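Local coordinates for MPN domain-containing protein (Archaeoglobus fulgidus, PDB 1OI0) that binds zinc through a Jab1/MPN domain and probably acts as a metallopeptidase, at residues A28-S33 / Y93-C98; W106-Y109 / E115-L118. One frame throughout, in Å; residues are numbered along the deposited sequence.

Contact 1. Residues A28-S33 / Y93-C98; sequences ALLSGS and YHIIVC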
ATOM      1  N   ALA A  28      -4.352   3.681  -4.121  1.00 15.85           N
ATOM      2  CA  ALA A  28      -3.414   4.591  -4.755  1.00 17.01           C
ATOM      3  C   ALA A  28      -2.202   3.798  -5.217  1.00 17.79           C
ATOM      4  O   ALA A  28      -2.046   2.628  -4.874  1.00 16.03           O
ATOM      5  CB  ALA A  28      -2.981   5.671  -3.772  1.00 16.64           C
ATOM      6  N   LEU A  29      -1.354   4.440  -6.012  1.00 20.53           N
ATOM      7  CA  LEU A  29      -0.141   3.796  -6.485  1.00 21.20           C
ATOM      8  C   LEU A  29       1.002   4.282  -5.608  1.00 21.69           C
ATOM      9  O   LEU A  29       1.088   5.465  -5.288  1.00 21.98           O
ATOM     10  CB  LEU A  29       0.141   4.170  -7.940  1.00 23.49           C
ATOM     11  CG  LEU A  29      -0.960   3.849  -8.949  1.00 22.53           C
ATOM     12  CD1 LEU A  29      -0.506   4.270 -10.345  1.00 25.53           C
ATOM     13  CD2 LEU A  29      -1.285   2.366  -8.906  1.00 22.29           C
ATOM     14  N   LEU A  30       1.862   3.357  -5.208  1.00 21.75           N
ATOM     15  CA  LEU A  30       3.012   3.685  -4.379  1.00 21.03           C
ATOM     16  C   LEU A  30       4.113   4.199  -5.302  1.00 25.17           C
ATOM     17  O   LEU A  30       4.413   3.580  -6.323  1.00 24.59           O
ATOM     18  CB  LEU A  30       3.474   2.438  -3.632  1.00 19.43           C
ATOM     19  CG  LEU A  30       2.472   1.859  -2.624  1.00 20.72           C
ATOM     20  CD1 LEU A  30       2.915   0.476  -2.175  1.00 18.02           C
ATOM     21  CD2 LEU A  30       2.354   2.805  -1.436  1.00 20.07           C
ATOM     22  N   SER A  31       4.706   5.337  -4.960  1.00 23.34           N
ATOM     23  CA  SER A  31       5.755   5.898  -5.802  1.00 28.98           C
ATOM     24  C   SER A  31       6.900   6.519  -5.016  1.00 28.63           C
ATOM     25  O   SER A  31       6.877   6.577  -3.788  1.00 30.31           O
ATOM     26  CB  SER A  31       5.164   6.942  -6.757  1.00 28.03           C
ATOM     27  OG  SER A  31       4.608   8.038  -6.048  1.00 35.15           O
ATOM     28  N   GLY A  32       7.908   6.980  -5.749  1.00 34.13           N
ATOM     29  CA  GLY A  32       9.071   7.591  -5.137  1.00 36.75           C
ATOM     30  C   GLY A  32      10.304   7.279  -5.960  1.00 39.19           C
ATOM     31  O   GLY A  32      10.201   6.680  -7.031  1.00 39.34           O
ATOM     32  N   SER A  33      11.470   7.681  -5.470  1.00 42.58           N
ATOM     33  CA  SER A  33      12.716   7.421  -6.180  1.00 46.61           C
ATOM     34  C   SER A  33      13.611   6.484  -5.385  1.00 47.52           C
ATOM     35  O   SER A  33      13.282   6.091  -4.265  1.00 50.76           O
ATOM     36  CB  SER A  33      13.462   8.729  -6.454  1.00 46.67           C
ATOM     37  OG  SER A  33      12.771   9.521  -7.404  1.00 50.95           O
ATOM     38  N   TYR A  93       5.479  -4.171  -5.452  1.00 19.71           N
ATOM     39  CA  TYR A  93       4.984  -4.225  -4.083  1.00 19.89           C
ATOM     40  C   TYR A  93       3.555  -3.748  -3.928  1.00 16.35           C
ATOM     41  O   TYR A  93       3.126  -2.811  -4.595  1.00 19.18           O
ATOM     42  CB  TYR A  93       5.888  -3.386  -3.188  1.00 22.48           C
ATOM     43  CG  TYR A  93       7.336  -3.788  -3.294  1.00 25.78           C
ATOM     44  CD1 TYR A  93       7.801  -4.948  -2.681  1.00 25.38           C
ATOM     45  CD2 TYR A  93       8.232  -3.032  -4.044  1.00 23.99           C
ATOM     46  CE1 TYR A  93       9.125  -5.350  -2.813  1.00 26.23           C
ATOM     47  CE2 TYR A  93       9.559  -3.425  -4.185  1.00 27.37           C
ATOM     48  CZ  TYR A  93       9.995  -4.583  -3.565  1.00 29.12           C
ATOM     49  OH  TYR A  93      11.304  -4.975  -3.693  1.00 30.29           O
ATOM     50  N   HIS A  94       2.829  -4.400  -3.030  1.00 18.71           N
ATOM     51  CA  HIS A  94       1.442  -4.041  -2.791  1.00 18.44           C
ATOM     52  C   HIS A  94       1.087  -4.085  -1.317  1.00 15.83           C
ATOM     53  O   HIS A  94       1.164  -5.125  -0.671  1.00 19.89           O
ATOM     54  CB  HIS A  94       0.529  -4.965  -3.599  1.00 19.16           C
ATOM     55  CG  HIS A  94       0.798  -4.926  -5.070  1.00 16.19           C
ATOM     56  ND1 HIS A  94       1.731  -5.742  -5.678  1.00 23.33           N
ATOM     57  CD2 HIS A  94       0.312  -4.122  -6.044  1.00 16.87           C
ATOM     58  CE1 HIS A  94       1.804  -5.441  -6.961  1.00 18.26           C
ATOM     59  NE2 HIS A  94       0.955  -4.461  -7.210  1.00 23.08           N
ATOM     60  N   ILE A  95       0.698  -2.929  -0.790  1.00 17.58           N
ATOM     61  CA  ILE A  95       0.339  -2.814   0.614  1.00 16.64           C
ATOM     62  C   ILE A  95      -1.168  -2.856   0.838  1.00 13.43           C
ATOM     63  O   ILE A  95      -1.940  -2.335   0.040  1.00 14.76           O
ATOM     64  CB  ILE A  95       0.860  -1.486   1.204  1.00 19.18           C
ATOM     65  CG1 ILE A  95       2.387  -1.457   1.143  1.00 20.74           C
ATOM     66  CG2 ILE A  95       0.350  -1.303   2.633  1.00 18.97           C
ATOM     67  CD1 ILE A  95       2.979  -0.118   1.538  1.00 20.23           C
ATOM     68  N   ILE A  96      -1.568  -3.512   1.915  1.00 15.42           N
ATOM     69  CA  ILE A  96      -2.974  -3.549   2.299  1.00 15.97           C
ATOM     70  C   ILE A  96      -3.022  -3.027   3.725  1.00 17.10           C
ATOM     71  O   ILE A  96      -2.265  -3.484   4.585  1.00 18.05           O
ATOM     72  CB  ILE A  96      -3.570  -4.977   2.309  1.00 15.39           C
ATOM     73  CG1 ILE A  96      -3.608  -5.551   0.892  1.00 16.61           C
ATOM     74  CG2 ILE A  96      -4.990  -4.940   2.895  1.00 16.70           C
ATOM     75  CD1 ILE A  96      -4.228  -6.931   0.820  1.00 19.01           C
ATOM     76  N   VAL A  97      -3.882  -2.043   3.971  1.00 17.24           N
ATOM     77  CA  VAL A  97      -4.047  -1.511   5.315  1.00 17.82           C
ATOM     78  C   VAL A  97      -5.469  -1.912   5.668  1.00 19.49           C
ATOM     79  O   VAL A  97      -6.308  -2.064   4.783  1.00 19.06           O
ATOM     80  CB  VAL A  97      -3.867   0.033   5.374  1.00 17.04           C
ATOM     81  CG1 VAL A  97      -2.477   0.406   4.891  1.00 16.07           C
ATOM     82  CG2 VAL A  97      -4.918   0.724   4.542  1.00 19.17           C
ATOM     83  N   CYS A  98      -5.747  -2.089   6.952  1.00 17.12           N
ATOM     84  CA  CYS A  98      -7.071  -2.538   7.356  1.00 19.86           C
ATOM     85  C   CYS A  98      -7.556  -1.869   8.631  1.00 20.78           C
ATOM     86  O   CYS A  98      -6.770  -1.323   9.403  1.00 18.52           O
ATOM     87  CB  CYS A  98      -7.026  -4.059   7.551  1.00 20.43           C
ATOM     88  SG  CYS A  98      -5.600  -4.571   8.576  1.00 25.41           S
TER

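Contact 2. Residues W106-Y109 / E115-L118; sequences WKCY and EVEL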
ATOM      1  N   TRP A 106      -1.122  -2.753   8.766  1.00 19.16           N
ATOM      2  CA  TRP A 106      -0.719  -2.836   7.373  1.00 20.16           C
ATOM      3  C   TRP A 106       0.221  -4.005   7.119  1.00 19.16           C
ATOM      4  O   TRP A 106       0.931  -4.454   8.020  1.00 22.66           O
ATOM      5  CB  TRP A 106      -0.024  -1.543   6.945  1.00 19.93           C
ATOM      6  CG  TRP A 106       1.294  -1.302   7.638  1.00 21.00           C
ATOM      7  CD1 TRP A 106       1.485  -0.713   8.854  1.00 22.71           C
ATOM      8  CD2 TRP A 106       2.594  -1.671   7.161  1.00 21.20           C
ATOM      9  NE1 TRP A 106       2.827  -0.689   9.164  1.00 22.57           N
ATOM     10  CE2 TRP A 106       3.529  -1.274   8.143  1.00 24.45           C
ATOM     11  CE3 TRP A 106       3.059  -2.302   6.001  1.00 22.50           C
ATOM     12  CZ2 TRP A 106       4.901  -1.484   7.999  1.00 23.08           C
ATOM     13  CZ3 TRP A 106       4.426  -2.512   5.855  1.00 27.10           C
ATOM     14  CH2 TRP A 106       5.331  -2.104   6.852  1.00 25.96           C
ATOM     15  N   LYS A 107       0.212  -4.488   5.882  1.00 18.85           N
ATOM     16  CA  LYS A 107       1.074  -5.586   5.452  1.00 19.23           C
ATOM     17  C   LYS A 107       1.430  -5.360   3.985  1.00 18.67           C
ATOM     18  O   LYS A 107       0.655  -4.767   3.237  1.00 19.12           O
ATOM     19  CB  LYS A 107       0.367  -6.936   5.618  1.00 20.95           C
ATOM     20  CG  LYS A 107       0.002  -7.272   7.050  1.00 27.02           C
ATOM     21  CD  LYS A 107      -0.637  -8.645   7.149  1.00 33.43           C
ATOM     22  CE  LYS A 107      -1.031  -8.965   8.580  1.00 37.14           C
ATOM     23  NZ  LYS A 107       0.142  -8.913   9.497  1.00 39.66           N
ATOM     24  N   CYS A 108       2.610  -5.818   3.575  1.00 16.96           N
ATOM     25  CA  CYS A 108       3.042  -5.657   2.194  1.00 19.67           C
ATOM     26  C   CYS A 108       3.213  -7.021   1.535  1.00 16.54           C
ATOM     27  O   CYS A 108       3.615  -7.991   2.183  1.00 19.89           O
ATOM     28  CB  CYS A 108       4.365  -4.882   2.134  1.00 20.82           C
ATOM     29  SG  CYS A 108       4.862  -4.354   0.473  1.00 21.40           S
ATOM     30  N   TYR A 109       2.899  -7.083   0.245  1.00 18.86           N
ATOM     31  CA  TYR A 109       3.000  -8.317  -0.528  1.00 18.98           C
ATOM     32  C   TYR A 109       3.706  -8.058  -1.853  1.00 17.36           C
ATOM     33  O   TYR A 109       3.774  -6.921  -2.317  1.00 19.19           O
ATOM     34  CB  TYR A 109       1.599  -8.882  -0.809  1.00 20.08           C
ATOM     35  CG  TYR A 109       0.753  -9.060   0.430  1.00 17.40           C
ATOM     36  CD1 TYR A 109      -0.013  -8.007   0.939  1.00 18.36           C
ATOM     37  CD2 TYR A 109       0.762 -10.266   1.131  1.00 17.43           C
ATOM     38  CE1 TYR A 109      -0.741  -8.154   2.113  1.00 18.90           C
ATOM     39  CE2 TYR A 109       0.044 -10.421   2.307  1.00 20.25           C
ATOM     40  CZ  TYR A 109      -0.708  -9.359   2.794  1.00 18.41           C
ATOM     41  OH  TYR A 109      -1.418  -9.508   3.960  1.00 23.57           O
ATOM     42  N   GLU A 115       3.719 -12.335   1.390  1.00 25.02           N
ATOM     43  CA  GLU A 115       4.067 -11.251   2.298  1.00 26.09           C
ATOM     44  C   GLU A 115       5.567 -10.987   2.288  1.00 23.41           C
ATOM     45  O   GLU A 115       6.371 -11.910   2.403  1.00 26.30           O
ATOM     46  CB  GLU A 115       3.625 -11.572   3.724  1.00 27.88           C
ATOM     47  CG  GLU A 115       3.714 -10.374   4.665  1.00 28.69           C
ATOM     48  CD  GLU A 115       3.236 -10.693   6.068  1.00 34.34           C
ATOM     49  OE1 GLU A 115       2.141 -11.278   6.205  1.00 36.03           O
ATOM     50  OE2 GLU A 115       3.951 -10.355   7.034  1.00 37.43           O
ATOM     51  N   VAL A 116       5.933  -9.720   2.151  1.00 23.62           N
ATOM     52  CA  VAL A 116       7.338  -9.330   2.132  1.00 21.86           C
ATOM     53  C   VAL A 116       7.538  -8.164   3.090  1.00 22.97           C
ATOM     54  O   VAL A 116       6.582  -7.486   3.465  1.00 23.71           O
ATOM     55  CB  VAL A 116       7.784  -8.903   0.720  1.00 22.26           C
ATOM     56  CG1 VAL A 116       7.638 -10.067  -0.249  1.00 21.40           C
ATOM     57  CG2 VAL A 116       6.970  -7.713   0.256  1.00 21.38           C
ATOM     58  N   GLU A 117       8.784  -7.925   3.485  1.00 21.41           N
ATOM     59  CA  GLU A 117       9.071  -6.841   4.407  1.00 21.00           C
ATOM     60  C   GLU A 117       9.263  -5.492   3.724  1.00 22.07           C
ATOM     61  O   GLU A 117       9.594  -5.405   2.539  1.00 22.34           O
ATOM     62  CB  GLU A 117      10.344  -7.130   5.209  1.00 22.47           C
ATOM     63  CG  GLU A 117      10.382  -8.435   5.982  1.00 20.73           C
ATOM     64  CD  GLU A 117      11.686  -8.584   6.749  1.00 23.13           C
ATOM     65  OE1 GLU A 117      12.600  -7.768   6.505  1.00 25.31           O
ATOM     66  OE2 GLU A 117      11.803  -9.508   7.580  1.00 22.12           O
ATOM     67  N   LEU A 118       9.043  -4.443   4.501  1.00 20.52           N
ATOM     68  CA  LEU A 118       9.261  -3.075   4.065  1.00 22.51           C
ATOM     69  C   LEU A 118       9.973  -2.443   5.245  1.00 23.12           C
ATOM     70  O   LEU A 118       9.437  -2.426   6.354  1.00 24.22           O
ATOM     71  CB  LEU A 118       7.950  -2.328   3.818  1.00 23.50           C
ATOM     72  CG  LEU A 118       7.214  -2.553   2.499  1.00 21.86           C
ATOM     73  CD1 LEU A 118       6.080  -1.540   2.398  1.00 20.13           C
ATOM     74  CD2 LEU A 118       8.169  -2.390   1.321  1.00 19.57           C
TER
HETATM   75  O   HOH W   1       4.511  -6.972   5.418  1.00 25.10           O

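Contact 1. Residues A28-S33 / Y93-C98
Leu30 and Ile95 meet by their methyl ends: CD1 of Leu30 lies 3.8 Å from CD1 of Ile95 and 3.9 Å from its CG1. The side chains cross at about a right angle, and of the leucine only CD1 comes within 4.2 Å of the isoleucine. On Ile95 the longer arm, CG1 and CD1, is the one that reaches across, because CG1 stands anti to the carbonyl carbon (chi1 -63°) and the chain then runs on extended to CD1. The same Leu30 CD1 comes within 4.1 Å of the backbone O of Tyr93, a plain van der Waals approach. Tyr93 itself leans its ring away from Leu30, and the His94 side chain leaves on the other face, where it stacks on Phe87 and hydrogen-bonds through NE2 to Phe90 O. No hydrogen bond joins 28-33 to 93-98: in the mixed sheet of the Jab1/MPN domain they lie on either side of strand 64-72, which bonds the Leu30 backbone at Phe66 and Gly67. Leu30 and Ile95 thus pack over the strand between them, on one sheet face. Met37 of strand 36-42 touches Leu30, and Cys108 of strand 106-110 touches Ile95.

Contact 2. Residues W106-Y109 / E115-L118
Cys108 and Leu118 pack closely, with Cys108 SG 3.6 Å from both CG and CD1 of the leucine. The sulfur reaches them because it stands anti to its own backbone N (chi1 -170°). Beside this pair, Trp106 brings the six-membered part of its indole to the same leucine: CZ3 lies 4.0 Å from Leu118 CD1, and CH2 is at a like distance from Leu118 CB. Val116 adds its CG2, 4.0 Å from Cys108 SG.

On the sheet face that carries Tyr109 and Glu115, the tyrosine's CD2 and CE2 lie against the backbone and CB of Glu115; the carboxylate itself is not what touches the ring. The Glu115 chain is extended beyond CG and ends near Lys107, but OE1 stays 4.5 Å from Lys107 NZ, too far for a salt bridge.

Behind these side chains runs the backbone pairing, in which strand 115-116 is only weakly bonded. Val116 N donates to Cys108 O at 2.9 Å, almost straight at the hydrogen (164°) but from above the carbonyl plane, and Glu115 CA-H also approaches that oxygen. The hairpin then spreads: a water accepts from Cys108 N and donates to Val116 O, replacing a direct bond. Further out, Tyr109 OH is held by Cys77 O.

The chemistry is thus that of a short, splayed beta hairpin, with one direct bond and a bridging water on its backbone, an apolar face round Cys108, and charges on the opposite face whose attraction is probably modest.

Contacts 1 and 2 have their centres 10 Å apart and share one mixed sheet, in which strands 93-98 and 106-110 are neighbours. Backbone bonds probably stitch them together: His94 O to Tyr109 N at 2.8 Å and Ile96 N to Lys107 O at 2.9 Å. Their apolar parts also merge, since Ile95 CD1 lies 3.5 Å from Leu118 CD1, making one continuous patch from Leu30 to Cys108. The zinc, bound by His70, His72 and Asp83, is nearer contact 2: about 8 Å from the Tyr109 side chain, against about 11 Å from that of Ile95. Neither contact supplies a zinc ligand; His70 and His72 belong to strand 64-72.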